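Local coordinates for protein gamma-glutamyltransferase 1 Threonine peptidase. MEROPS family T03 (Pseudomonas nitroreducens, PDB 5ZJG) that transfers the gamma-glutamyl group of glutathione and related peptides to amino acids or to water, as an N-terminal nucleophile hydrolase of the gamma-glutamyltransferase family, at residues D39-F44 against K68-S73; G94-T99 against R123-L128; S15-L20 against M74-V79. All coordinates share one frame; numbering follows the deposited sequence.

The three contacts surround the probable L-glutamate site, where glycine molecules are bound. Interaction 1 supplies acidic groups and serines to the glycine of chain E, interaction 2 brings the backbone of Gly94 to the glycine of chain G, and interaction 3 carries Thr19 beside Thr1, the expected nucleophile. Centres of interactions 1 and 2 lie about 17 Å apart; interaction 3 is about 15 Å from each. Interaction 1 is nested inside the chain loop that interaction 3 closes, and Asp39 N probably bonds to Leu20 O (2.9 Å). Ser73 packs on the backbone at Gly94, its CB 3.1 Å from Gly94 O, while Ile97 CD1 meets Met74 CA at 3.8 Å.

Interaction 1 of 3, residues D39-F44 against K68-S73; sequences DEMDDF and KRMLSS. With GLY (glycine), chain E.
Met70 lies across one face of the Phe44 ring, the two residues burying most surface. Met70 CB stands 3.5 Å from the centroid of the Phe44 ring and only 2° off its normal, a CH-pi contact over the ring centre. With CG set between backbone N and carbonyl carbon (chi1 57°) and further bends at chi2 and chi3, the Met70 chain folds back, bringing CE to 3.6 Å from Phe44 CE2. Its sulfur makes an oblique Met-aromatic contact and also packs against Glu40 CG at 3.8 Å. At the ring's edge, near its plane, Phe44 CZ approaches Lys68 O to 3.2 Å.

Asp43 is the third main contributor: its CB rests on Met70 CG and Leu71 O, while the carboxylate turns to the glycine of chain E, whose N donates to Asp43 OD2 over 2.6 Å and lies 2.8 Å from Glu40 OE2. Ser72 OG bonds to OXT of that glycine (2.7 Å), and Ser73 N to its O (2.7 Å, N-H...O 165°). Glu40 and Asp43 each also form a salt bridge with a basic side chain of the other protein chain. Carboxylates at the amino end and serines at the carboxylate end are consistent with the L-glutamate pocket of gamma-glutamyltransferases.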
loop_
_atom_site.group_PDB
_atom_site.type_symbol
_atom_site.label_atom_id
_atom_site.label_comp_id
_atom_site.label_asym_id
_atom_site.label_seq_id
_atom_site.Cartn_x
_atom_site.Cartn_y
_atom_site.Cartn_z
ATOM N N ASP B 39 2.299 -4.538 -12.100
ATOM C CA ASP B 39 3.293 -5.608 -12.060
ATOM C C ASP B 39 3.289 -6.199 -10.650
ATOM O O ASP B 39 4.340 -6.418 -10.040
ATOM C CB ASP B 39 4.681 -5.145 -12.544
ATOM C CG ASP B 39 5.341 -4.047 -11.700
ATOM O OD1 ASP B 39 4.720 -3.452 -10.805
ATOM O OD2 ASP B 39 6.525 -3.749 -11.977
ATOM N N GLU B 40 2.080 -6.509 -10.163
ATOM C CA GLU B 40 1.899 -7.021 -8.812
ATOM C C GLU B 40 2.429 -8.442 -8.643
ATOM O O GLU B 40 2.641 -8.885 -7.511
ATOM C CB GLU B 40 0.425 -6.970 -8.425
ATOM C CG GLU B 40 0.176 -6.513 -7.013
ATOM C CD GLU B 40 0.383 -5.010 -6.815
ATOM O OE1 GLU B 40 -0.313 -4.193 -7.459
ATOM O OE2 GLU B 40 1.238 -4.636 -5.999
ATOM N N MET B 41 2.627 -9.178 -9.732
ATOM C CA MET B 41 3.051 -10.566 -9.586
ATOM C C MET B 41 4.384 -10.680 -8.865
ATOM O O MET B 41 4.678 -11.734 -8.291
ATOM C CB MET B 41 3.136 -11.246 -10.951
ATOM C CG MET B 41 1.767 -11.416 -11.645
ATOM S SD MET B 41 0.688 -12.627 -10.855
ATOM C CE MET B 41 1.426 -14.187 -11.340
ATOM N N ASP B 42 5.202 -9.630 -8.875
ATOM C CA ASP B 42 6.497 -9.720 -8.205
ATOM C C ASP B 42 6.373 -9.776 -6.687
ATOM O O ASP B 42 7.384 -10.037 -6.013
ATOM C CB ASP B 42 7.400 -8.547 -8.608
ATOM C CG ASP B 42 8.831 -8.695 -8.085
ATOM O OD1 ASP B 42 9.560 -9.608 -8.539
ATOM O OD2 ASP B 42 9.235 -7.902 -7.205
ATOM N N ASP B 43 5.176 -9.548 -6.132
ATOM C CA ASP B 43 4.961 -9.672 -4.700
ATOM C C ASP B 43 4.792 -11.123 -4.263
ATOM O O ASP B 43 4.905 -11.410 -3.065
ATOM C CB ASP B 43 3.747 -8.819 -4.280
ATOM C CG ASP B 43 4.105 -7.365 -4.051
ATOM O OD1 ASP B 43 5.319 -7.030 -4.053
ATOM O OD2 ASP B 43 3.162 -6.555 -3.871
ATOM N N PHE B 44 4.576 -12.046 -5.203
ATOM C CA PHE B 44 4.738 -13.461 -4.916
ATOM C C PHE B 44 6.218 -13.787 -4.748
ATOM O O PHE B 44 7.100 -13.035 -5.168
ATOM C CB PHE B 44 4.212 -14.335 -6.064
ATOM C CG PHE B 44 2.705 -14.495 -6.130
ATOM C CD1 PHE B 44 1.989 -15.070 -5.094
ATOM C CD2 PHE B 44 2.030 -14.135 -7.282
ATOM C CE1 PHE B 44 0.608 -15.247 -5.201
ATOM C CE2 PHE B 44 0.645 -14.307 -7.406
ATOM C CZ PHE B 44 -0.062 -14.859 -6.369
ATOM N N LYS B 68 -4.669 -16.836 -6.876
ATOM C CA LYS B 68 -4.190 -16.489 -5.547
ATOM C C LYS B 68 -3.808 -15.020 -5.481
ATOM O O LYS B 68 -3.282 -14.466 -6.450
ATOM C CB LYS B 68 -2.981 -17.347 -5.204
ATOM C CG LYS B 68 -2.449 -17.247 -3.791
ATOM C CD LYS B 68 -1.292 -18.246 -3.655
ATOM C CE LYS B 68 -0.691 -18.304 -2.269
ATOM N NZ LYS B 68 0.431 -19.314 -2.278
ATOM N N ARG B 69 -4.071 -14.407 -4.325
ATOM C CA ARG B 69 -3.658 -13.038 -4.027
ATOM C C ARG B 69 -2.233 -13.044 -3.492
ATOM O O ARG B 69 -1.899 -13.815 -2.584
ATOM C CB ARG B 69 -4.605 -12.406 -3.004
ATOM C CG ARG B 69 -6.001 -12.128 -3.567
ATOM C CD ARG B 69 -7.064 -11.999 -2.495
ATOM N NE ARG B 69 -8.087 -11.024 -2.878
ATOM C CZ ARG B 69 -9.154 -11.292 -3.621
ATOM N NH1 ARG B 69 -9.374 -12.510 -4.087
ATOM N NH2 ARG B 69 -10.013 -10.326 -3.903
ATOM N N MET B 70 -1.398 -12.194 -4.072
ATOM C CA MET B 70 -0.001 -12.111 -3.680
ATOM C C MET B 70 0.137 -11.297 -2.399
ATOM O O MET B 70 -0.545 -10.292 -2.212
ATOM C CB MET B 70 0.846 -11.515 -4.818
ATOM C CG MET B 70 0.514 -10.161 -5.384
ATOM S SD MET B 70 -1.093 -9.950 -6.185
ATOM C CE MET B 70 -1.065 -11.114 -7.538
ATOM N N LEU B 71 0.999 -11.771 -1.498
ATOM C CA LEU B 71 1.148 -11.126 -0.195
ATOM C C LEU B 71 1.518 -9.670 -0.372
ATOM O O LEU B 71 2.378 -9.324 -1.181
ATOM C CB LEU B 71 2.230 -11.834 0.621
ATOM C CG LEU B 71 2.443 -11.289 2.039
ATOM C CD1 LEU B 71 1.261 -11.713 2.880
ATOM C CD2 LEU B 71 3.743 -11.886 2.588
ATOM N N SER B 72 0.868 -8.813 0.416
ATOM C CA SER B 72 1.091 -7.387 0.383
ATOM C C SER B 72 1.663 -6.900 1.714
ATOM O O SER B 72 1.611 -7.588 2.743
ATOM C CB SER B 72 -0.218 -6.642 0.091
ATOM O OG SER B 72 -0.020 -5.238 -0.005
ATOM N N SER B 73 2.200 -5.685 1.679
ATOM C CA SER B 73 2.539 -4.951 2.890
ATOM C C SER B 73 1.604 -3.768 3.112
ATOM O O SER B 73 1.763 -3.041 4.105
ATOM C CB SER B 73 3.984 -4.455 2.807
ATOM O OG SER B 73 4.883 -5.553 2.655
HETATM N N GLY E . 3.218 -3.934 -4.079
HETATM C CA GLY E . 3.686 -3.648 -2.734
HETATM C C GLY E . 2.718 -4.178 -1.696
HETATM O O GLY E . 3.044 -4.347 -0.519
HETATM O OXT GLY E . 1.566 -4.452 -2.038
HETATM O O HOH W 1 5.075 -9.195 -0.528
#

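Interaction 2 of 3, residues G94-T99 against R123-L128. With GLY (glycine), chain G.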
loop_
_atom_site.group_PDB
_atom_site.type_symbol
_atom_site.label_atom_id
_atom_site.label_comp_id
_atom_site.label_asym_id
_atom_site.label_seq_id
_atom_site.Cartn_x
_atom_site.Cartn_y
_atom_site.Cartn_z
ATOM N N GLY B 94 6.001 -0.318 -0.309
ATOM C CA GLY B 94 6.348 -1.728 -0.371
ATOM C C GLY B 94 6.567 -2.287 1.018
ATOM O O GLY B 94 5.764 -2.069 1.929
ATOM N N SER B 95 7.668 -3.025 1.193
ATOM C CA SER B 95 7.958 -3.678 2.466
ATOM C C SER B 95 8.247 -2.703 3.597
ATOM O O SER B 95 8.402 -3.161 4.725
ATOM C CB SER B 95 9.154 -4.629 2.326
ATOM O OG SER B 95 10.334 -3.938 1.966
ATOM N N ARG B 96 8.323 -1.401 3.326
ATOM C CA ARG B 96 8.488 -0.372 4.346
ATOM C C ARG B 96 7.161 0.146 4.906
ATOM O O ARG B 96 7.174 0.946 5.849
ATOM C CB ARG B 96 9.267 0.807 3.751
ATOM C CG ARG B 96 10.770 0.594 3.502
ATOM C CD ARG B 96 11.085 -0.537 2.512
ATOM N NE ARG B 96 12.438 -0.369 1.972
ATOM C CZ ARG B 96 13.071 -1.256 1.212
ATOM N NH1 ARG B 96 12.493 -2.409 0.887
ATOM N NH2 ARG B 96 14.290 -0.987 0.770
ATOM N N ILE B 97 6.017 -0.281 4.360
ATOM C CA ILE B 97 4.751 0.371 4.700
ATOM C C ILE B 97 4.438 0.227 6.177
ATOM O O ILE B 97 4.143 1.209 6.862
ATOM C CB ILE B 97 3.614 -0.194 3.838
ATOM C CG1 ILE B 97 3.765 0.338 2.419
ATOM C CG2 ILE B 97 2.234 0.156 4.431
ATOM C CD1 ILE B 97 2.862 -0.363 1.402
ATOM N N PHE B 98 4.435 -1.003 6.685
ATOM C CA PHE B 98 3.987 -1.150 8.065
ATOM C C PHE B 98 5.049 -0.753 9.085
ATOM O O PHE B 98 4.681 -0.369 10.203
ATOM C CB PHE B 98 3.482 -2.574 8.338
ATOM C CG PHE B 98 4.414 -3.656 7.898
ATOM C CD1 PHE B 98 5.458 -4.052 8.700
ATOM C CD2 PHE B 98 4.213 -4.312 6.676
ATOM C CE1 PHE B 98 6.322 -5.093 8.297
ATOM C CE2 PHE B 98 5.063 -5.314 6.278
ATOM C CZ PHE B 98 6.114 -5.700 7.090
ATOM N N THR B 99 6.351 -0.791 8.748
ATOM C CA THR B 99 7.318 -0.167 9.661
ATOM C C THR B 99 7.174 1.347 9.684
ATOM O O THR B 99 7.366 1.970 10.741
ATOM C CB THR B 99 8.763 -0.539 9.302
ATOM O OG1 THR B 99 9.084 -0.110 7.970
ATOM C CG2 THR B 99 8.954 -2.054 9.422
ATOM N N ARG B 123 12.439 8.534 9.119
ATOM C CA ARG B 123 12.029 7.149 9.253
ATOM C C ARG B 123 13.105 6.262 8.650
ATOM O O ARG B 123 13.694 6.617 7.624
ATOM C CB ARG B 123 10.690 6.899 8.545
ATOM C CG ARG B 123 9.494 7.525 9.283
ATOM C CD ARG B 123 8.176 6.911 8.766
ATOM N NE ARG B 123 7.873 7.245 7.379
ATOM C CZ ARG B 123 7.157 8.293 6.979
ATOM N NH1 ARG B 123 6.679 9.164 7.867
ATOM N NH2 ARG B 123 6.952 8.495 5.688
ATOM N N VAL B 124 13.340 5.098 9.261
ATOM C CA VAL B 124 14.298 4.131 8.737
ATOM C C VAL B 124 13.653 2.748 8.721
ATOM O O VAL B 124 12.561 2.532 9.248
ATOM C CB VAL B 124 15.602 4.092 9.552
ATOM C CG1 VAL B 124 16.275 5.454 9.521
ATOM C CG2 VAL B 124 15.315 3.634 10.971
ATOM N N HIS B 125 14.352 1.793 8.119
ATOM C CA HIS B 125 13.721 0.507 7.894
ATOM C C HIS B 125 14.746 -0.617 7.953
ATOM O O HIS B 125 15.852 -0.482 7.429
ATOM C CB HIS B 125 13.029 0.476 6.535
ATOM C CG HIS B 125 12.444 -0.855 6.182
ATOM N ND1 HIS B 125 11.324 -1.363 6.801
ATOM C CD2 HIS B 125 12.816 -1.779 5.260
ATOM C CE1 HIS B 125 11.023 -2.541 6.271
ATOM N NE2 HIS B 125 11.905 -2.808 5.325
ATOM N N HIS B 126 14.363 -1.708 8.606
ATOM C CA HIS B 126 15.151 -2.945 8.612
ATOM C C HIS B 126 14.203 -4.124 8.439
ATOM O O HIS B 126 13.069 -4.097 8.915
ATOM C CB HIS B 126 15.964 -3.100 9.912
ATOM C CG HIS B 126 16.710 -4.395 10.002
ATOM N ND1 HIS B 126 17.740 -4.721 9.148
ATOM C CD2 HIS B 126 16.550 -5.457 10.825
ATOM C CE1 HIS B 126 18.186 -5.932 9.443
ATOM N NE2 HIS B 126 17.476 -6.403 10.453
ATOM N N GLN B 127 14.674 -5.178 7.747
ATOM C CA GLN B 127 13.768 -6.272 7.404
ATOM C C GLN B 127 14.445 -7.642 7.377
ATOM O O GLN B 127 13.992 -8.528 6.647
ATOM C CB GLN B 127 13.096 -5.988 6.051
ATOM C CG GLN B 127 14.053 -5.680 4.915
ATOM C CD GLN B 127 13.339 -5.531 3.571
ATOM O OE1 GLN B 127 12.286 -4.892 3.467
ATOM N NE2 GLN B 127 13.905 -6.139 2.537
ATOM N N LEU B 128 15.474 -7.836 8.207
ATOM C CA LEU B 128 16.198 -9.098 8.394
ATOM C C LEU B 128 17.112 -9.397 7.213
ATOM O O LEU B 128 18.324 -9.578 7.387
ATOM C CB LEU B 128 15.229 -10.265 8.614
ATOM C CG LEU B 128 15.881 -11.600 9.013
ATOM C CD1 LEU B 128 16.657 -11.506 10.334
ATOM C CD2 LEU B 128 14.814 -12.688 9.089
HETATM N N GLY G . 7.048 2.054 -3.816
HETATM C CA GLY G . 5.603 1.989 -3.791
HETATM C C GLY G . 5.119 0.751 -3.082
HETATM O O GLY G . 5.139 -0.350 -3.637
HETATM O OXT GLY G . 4.671 0.821 -1.943
HETATM O O HOH W 2 9.761 2.543 7.368
#
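Ser95, the first residue of 94-99 to touch the other segment, gives its hydroxyl proton to Gln127 OE1 over 2.6 Å; the donor lies in the carbonyl plane at a C=O...O angle of 150°. That oxygen also accepts His125 NE2-H at 2.8 Å, a nearly straight bond (165°) lying in the imidazole plane, so two donors grip one amide oxygen. The Ser95 hydroxyl in turn receives Arg96 NH1 from within the guanidinium plane.

Arg96 covers a face of His125. Its CG makes a CH-pi contact 3.7 Å from the His125 ring centroid, and the bend at chi2 carries the rest of the chain along that face: CD lies 3.5 Å from His125 CD2, with guanidinium and ring planes 14° apart. Gln160 and Tyr135 engage the guanidinium further out, by a hydrogen bond and a cation-pi contact.

Thr99, one helical turn on, meets the ring edge, where OG1 and His125 ND1 share a hydrogen bond of 2.8 Å. The imidazole thus has polar partners at both nitrogens, which should fix its rotation. A water 2.8 Å from Thr99 OG1 reaches Val124 O weakly.

Together these contacts fasten the start of helix 97-109 to the short, weakly bonded strand 125-126, just behind the Gly93-Gly94 backbone. There Gly93 N is hydrogen-bonded to the chain G glycine, while Gly94 N lies implausibly close to its carboxylate, a doubtful second bond, consistent with the L-glutamate site.

Interaction 3 of 3, residues S15-L20 against M74-V79; sequences SNTYTL and MSPSIV. With GLY (glycine), chain E.
Thr17 and Met74 meet through methyl and sulfur: Thr17 CG2 touches Met74 SD at 3.6 Å, and Thr19 CG2 comes to the same sulfur at 3.8 Å. The Met74 chain runs straight through chi2 (-176°) before bending at chi3, which places SD against both threonine methyls and CE 3.8 Å from OXT of the chain E glycine. Pro76 continues the packing. Its CB approaches Ser15 O to 3.2 Å, while CB and CD both pass the Thr17 hydroxyl. At the far end Ser15 OG lies 3.1 Å from Ser77 O, a possible bond, since the one proton has another acceptor near, probably Leu89 O.

The two segments run 169° apart in direction, yet their contact is made by side chains rather than by a backbone ladder. Strand 13-19 pairs with strand 2-7, whereas strand 77-81 pairs with 84-90: two layers facing each other, in keeping with the stacked beta-sheets of the N-terminal nucleophile hydrolase fold. Residues of both strands pair antiparallel with a strand of the other protein chain, so sheet structure runs on across the interface.

Between the layers a water bridges Thr17 OG1 (2.8 Å) and Ser75 N, to which it is an acceptor (2.9 Å). Thr17 OG1 is bonded in addition to His3 ND1. Beyond this shell, Ser77 OG donates to Ser75 O over 2.8 Å from above the carbonyl plane, spanning Pro76. Ser72 OG is bonded to Met74 N, and Thr19 OG1 is hydrogen-bonded to the hydroxyl of Thr1, the expected nucleophile, and to Asn21 N.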
loop_
_atom_site.group_PDB
_atom_site.type_symbol
_atom_site.label_atom_id
_atom_site.label_comp_id
_atom_site.label_asym_id
_atom_site.label_seq_id
_atom_site.Cartn_x
_atom_site.Cartn_y
_atom_site.Cartn_z
ATOM N N SER B 15 -9.764 4.594 4.830
ATOM C CA SER B 15 -8.324 4.598 4.650
ATOM C C SER B 15 -8.052 3.637 3.503
ATOM O O SER B 15 -8.415 2.463 3.599
ATOM C CB SER B 15 -7.653 4.139 5.949
ATOM O OG SER B 15 -6.276 4.445 5.996
ATOM N N ASN B 16 -7.494 4.147 2.399
ATOM C CA ASN B 16 -7.407 3.395 1.155
ATOM C C ASN B 16 -5.981 3.445 0.607
ATOM O O ASN B 16 -5.475 4.528 0.288
ATOM C CB ASN B 16 -8.378 3.931 0.112
ATOM C CG ASN B 16 -8.455 3.013 -1.085
ATOM O OD1 ASN B 16 -9.240 2.093 -1.087
ATOM N ND2 ASN B 16 -7.620 3.252 -2.076
ATOM N N THR B 17 -5.350 2.270 0.479
ATOM C CA THR B 17 -4.052 2.138 -0.173
ATOM C C THR B 17 -4.256 1.326 -1.438
ATOM O O THR B 17 -4.855 0.249 -1.385
ATOM C CB THR B 17 -3.031 1.444 0.739
ATOM O OG1 THR B 17 -3.082 1.981 2.089
ATOM C CG2 THR B 17 -1.612 1.614 0.152
ATOM N N TYR B 18 -3.790 1.833 -2.579
ATOM C CA TYR B 18 -3.893 1.004 -3.779
ATOM C C TYR B 18 -2.694 1.295 -4.671
ATOM O O TYR B 18 -1.897 2.194 -4.393
ATOM C CB TYR B 18 -5.254 1.168 -4.473
ATOM C CG TYR B 18 -5.557 2.478 -5.201
ATOM C CD1 TYR B 18 -4.954 3.691 -4.836
ATOM C CD2 TYR B 18 -6.492 2.493 -6.212
ATOM C CE1 TYR B 18 -5.254 4.867 -5.529
ATOM C CE2 TYR B 18 -6.793 3.655 -6.914
ATOM C CZ TYR B 18 -6.192 4.837 -6.550
ATOM O OH TYR B 18 -6.462 5.983 -7.239
ATOM N N THR B 19 -2.507 0.462 -5.691
ATOM C CA THR B 19 -1.189 0.444 -6.311
ATOM C C THR B 19 -1.193 -0.296 -7.635
ATOM O O THR B 19 -2.052 -1.134 -7.907
ATOM C CB THR B 19 -0.174 -0.207 -5.368
ATOM O OG1 THR B 19 1.143 -0.050 -5.896
ATOM C CG2 THR B 19 -0.492 -1.678 -5.172
ATOM N N LEU B 20 -0.159 -0.008 -8.436
ATOM C CA LEU B 20 0.263 -0.851 -9.548
ATOM C C LEU B 20 1.450 -1.730 -9.178
ATOM O O LEU B 20 1.881 -2.561 -9.993
ATOM C CB LEU B 20 0.651 0.019 -10.736
ATOM C CG LEU B 20 -0.443 0.820 -11.435
ATOM C CD1 LEU B 20 0.229 1.689 -12.501
ATOM C CD2 LEU B 20 -1.463 -0.135 -12.079
ATOM N N MET B 74 0.650 -3.535 2.212
ATOM C CA MET B 74 -0.205 -2.358 2.352
ATOM C C MET B 74 -1.082 -2.496 3.588
ATOM O O MET B 74 -1.659 -3.549 3.856
ATOM C CB MET B 74 -1.092 -2.160 1.128
ATOM C CG MET B 74 -0.345 -1.841 -0.163
ATOM S SD MET B 74 -1.451 -1.516 -1.528
ATOM C CE MET B 74 -1.990 -3.187 -1.928
ATOM N N SER B 75 -1.185 -1.419 4.348
ATOM C CA SER B 75 -1.770 -1.469 5.689
ATOM C C SER B 75 -2.616 -0.222 5.953
ATOM O O SER B 75 -2.364 0.517 6.908
ATOM C CB SER B 75 -0.662 -1.592 6.739
ATOM O OG SER B 75 0.272 -2.619 6.446
ATOM N N PRO B 76 -3.653 0.020 5.147
ATOM C CA PRO B 76 -4.549 1.153 5.445
ATOM C C PRO B 76 -5.150 0.975 6.833
ATOM O O PRO B 76 -5.584 -0.122 7.205
ATOM C CB PRO B 76 -5.609 1.089 4.337
ATOM C CG PRO B 76 -5.593 -0.369 3.896
ATOM C CD PRO B 76 -4.146 -0.777 4.003
ATOM N N SER B 77 -5.066 2.027 7.647
ATOM C CA SER B 77 -5.335 1.889 9.075
ATOM C C SER B 77 -6.306 2.950 9.580
ATOM O O SER B 77 -6.327 4.083 9.098
ATOM C CB SER B 77 -4.028 1.984 9.877
ATOM O OG SER B 77 -3.169 0.866 9.618
ATOM N N ILE B 78 -7.102 2.560 10.572
ATOM C CA ILE B 78 -7.980 3.470 11.306
ATOM C C ILE B 78 -7.823 3.167 12.789
ATOM O O ILE B 78 -8.105 2.048 13.220
ATOM C CB ILE B 78 -9.457 3.325 10.898
ATOM C CG1 ILE B 78 -9.660 3.654 9.419
ATOM C CG2 ILE B 78 -10.342 4.216 11.782
ATOM C CD1 ILE B 78 -11.030 3.304 8.878
ATOM N N VAL B 79 -7.421 4.167 13.580
ATOM C CA VAL B 79 -7.434 4.035 15.035
ATOM C C VAL B 79 -8.743 4.608 15.552
ATOM O O VAL B 79 -9.174 5.686 15.122
ATOM C CB VAL B 79 -6.232 4.750 15.679
ATOM C CG1 VAL B 79 -6.142 4.428 17.209
ATOM C CG2 VAL B 79 -4.944 4.392 14.987
HETATM N N GLY E . 3.218 -3.934 -4.079
HETATM C CA GLY E . 3.686 -3.648 -2.734
HETATM C C GLY E . 2.718 -4.178 -1.696
HETATM O O GLY E . 3.044 -4.347 -0.519
HETATM O OXT GLY E . 1.566 -4.452 -2.038
HETATM O O HOH W 3 -0.801 1.385 3.583
#